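Local coordinates for transcriptional regulator, LacI family protein (Rhodococcus jostii, PDB 3K9C), which probably regulates transcription by binding DNA, as other LacI-family regulators do, at residues L15-E20 with V44-V49. Residues are numbered along the deposited sequence; the frame is centred on the assembly and turned at random.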
loop_
_atom_site.group_PDB
_atom_site.type_symbol
_atom_site.label_atom_id
_atom_site.label_comp_id
_atom_site.label_asym_id
_atom_site.label_seq_id
_atom_site.Cartn_x
_atom_site.Cartn_y
_atom_site.Cartn_z
ATOM N N LEU B 15 19.750 4.505 -11.873
ATOM C CA LEU B 15 19.493 3.083 -11.720
ATOM C C LEU B 15 17.979 2.935 -11.894
ATOM O O LEU B 15 17.196 3.611 -11.221
ATOM C CB LEU B 15 19.913 2.578 -10.343
ATOM C CG LEU B 15 21.406 2.303 -10.146
ATOM C CD1 LEU B 15 21.602 1.541 -8.837
ATOM C CD2 LEU B 15 21.939 1.482 -11.311
ATOM N N GLY B 16 17.577 2.073 -12.818
ATOM C CA GLY B 16 16.163 1.874 -13.062
ATOM C C GLY B 16 15.568 0.836 -12.139
ATOM O O GLY B 16 16.169 -0.208 -11.902
ATOM N N VAL B 17 14.384 1.121 -11.613
ATOM C CA VAL B 17 13.721 0.174 -10.719
ATOM C C VAL B 17 12.260 -0.066 -11.112
ATOM O O VAL B 17 11.450 0.855 -11.100
ATOM C CB VAL B 17 13.757 0.676 -9.250
ATOM C CG1 VAL B 17 13.056 -0.324 -8.334
ATOM C CG2 VAL B 17 15.190 0.885 -8.809
ATOM N N VAL B 18 11.930 -1.302 -11.475
ATOM C CA VAL B 18 10.554 -1.654 -11.831
ATOM C C VAL B 18 9.919 -2.286 -10.580
ATOM O O VAL B 18 10.510 -3.179 -9.972
ATOM C CB VAL B 18 10.542 -2.662 -13.006
ATOM C CG1 VAL B 18 9.116 -3.032 -13.387
ATOM C CG2 VAL B 18 11.254 -2.049 -14.217
ATOM N N PHE B 19 8.732 -1.823 -10.184
ATOM C CA PHE B 19 8.067 -2.363 -8.988
ATOM C C PHE B 19 6.545 -2.286 -9.077
ATOM O O PHE B 19 5.996 -1.488 -9.840
ATOM C CB PHE B 19 8.514 -1.599 -7.734
ATOM C CG PHE B 19 7.822 -0.283 -7.558
ATOM C CD1 PHE B 19 6.855 -0.119 -6.575
ATOM C CD2 PHE B 19 8.119 0.788 -8.391
ATOM C CE1 PHE B 19 6.191 1.096 -6.424
ATOM C CE2 PHE B 19 7.467 2.001 -8.252
ATOM C CZ PHE B 19 6.502 2.159 -7.267
ATOM N N GLU B 20 5.869 -3.106 -8.275
ATOM C CA GLU B 20 4.408 -3.133 -8.256
ATOM C C GLU B 20 3.813 -2.076 -7.336
ATOM O O GLU B 20 4.024 -2.100 -6.118
ATOM C CB GLU B 20 3.901 -4.505 -7.811
ATOM C CG GLU B 20 4.010 -5.585 -8.855
ATOM C CD GLU B 20 3.645 -6.953 -8.308
ATOM O OE1 GLU B 20 2.604 -7.072 -7.616
ATOM O OE2 GLU B 20 4.400 -7.910 -8.574
ATOM N N VAL B 44 17.603 7.240 -8.519
ATOM C CA VAL B 44 16.764 6.132 -8.905
ATOM C C VAL B 44 15.589 6.602 -9.718
ATOM O O VAL B 44 14.964 7.617 -9.407
ATOM C CB VAL B 44 16.246 5.366 -7.668
ATOM C CG1 VAL B 44 15.154 4.385 -8.081
ATOM C CG2 VAL B 44 17.394 4.611 -7.007
HETATM N N MSE B 45 15.302 5.859 -10.777
HETATM C CA MSE B 45 14.162 6.166 -11.615
HETATM C C MSE B 45 13.197 4.989 -11.475
HETATM O O MSE B 45 13.525 3.867 -11.840
HETATM C CB MSE B 45 14.587 6.323 -13.072
HETATM C CG MSE B 45 13.649 7.202 -13.860
HETATM SE SE MSE B 45 13.497 6.583 -15.681
HETATM C CE MSE B 45 11.618 6.082 -15.667
ATOM N N LEU B 46 12.028 5.251 -10.910
ATOM C CA LEU B 46 11.017 4.221 -10.732
ATOM C C LEU B 46 10.143 4.164 -11.969
ATOM O O LEU B 46 9.940 5.172 -12.641
ATOM C CB LEU B 46 10.103 4.562 -9.561
ATOM C CG LEU B 46 10.693 4.850 -8.191
ATOM C CD1 LEU B 46 9.602 5.430 -7.296
ATOM C CD2 LEU B 46 11.270 3.579 -7.623
ATOM N N SER B 47 9.637 2.973 -12.260
ATOM C CA SER B 47 8.713 2.749 -13.362
ATOM C C SER B 47 7.771 1.751 -12.719
ATOM O O SER B 47 8.180 0.634 -12.376
ATOM C CB SER B 47 9.402 2.125 -14.567
ATOM O OG SER B 47 8.478 1.995 -15.636
ATOM N N ALA B 48 6.516 2.148 -12.545
ATOM C CA ALA B 48 5.557 1.292 -11.867
ATOM C C ALA B 48 4.735 0.335 -12.714
ATOM O O ALA B 48 4.369 0.633 -13.852
ATOM C CB ALA B 48 4.619 2.154 -11.027
ATOM N N VAL B 49 4.453 -0.824 -12.134
ATOM C CA VAL B 49 3.623 -1.829 -12.769
ATOM C C VAL B 49 2.300 -1.782 -11.993
ATOM O O VAL B 49 2.305 -1.694 -10.758
ATOM C CB VAL B 49 4.248 -3.250 -12.654
ATOM C CG1 VAL B 49 3.273 -4.299 -13.189
ATOM C CG2 VAL B 49 5.563 -3.307 -13.426
#
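Leu15 to Glu20 and Val44 to Val49 pair residue for residue as parallel strands, their axes 4.7 Å apart at closest and turned by 29°, the two strands of a beta-alpha-beta unit connected by helix 24-39. Toward 44-49 the odd-numbered residues of 15-20 do the bonding, while Gly16 and Val18 bond to strand 67-73. Leu15 O accepts from Met45 N at 3.0 Å, nearly straight at 171°, Val17 N donates to Met45 O and Val17 O accepts from Ser47 N, and Phe19 O takes Val49 N at 2.8 Å. The bond from Phe19 N to Ser47 O is weak, at 3.3 Å; Val18 CA-H also points at that carbonyl.

Side chains alternate between the faces. On one, Val17 CG2 meets Val44 CG1 at 3.6 Å. Phe19 CG sits between the backbone N and the carbonyl carbon (chi1 79°); the ring beyond it extends across to the partner strand, where CE2 lies 3.9 Å from Leu46 CB and also touches Ala48 CB. On the other, Val18 CG1 reaches diagonally to Val49 CG2, 3.6 Å away.

Helix 24-39 covers the Val44, Leu46 and Phe19 face, while helix 55-63 covers the Val18, Met45 and Ser47 face, where Ser47 OG is hydrogen-bonded to Ala58 O. Strand order 2-1-3-4-5 fits the periplasmic-binding-protein-like fold of LacI regulators; at outer strand 42-49, Tyr34 OH of the second subunit hydrogen-bonds Ala48 N, and Leu46 and Ala48 pack against its Ala48 and Leu46, respectively.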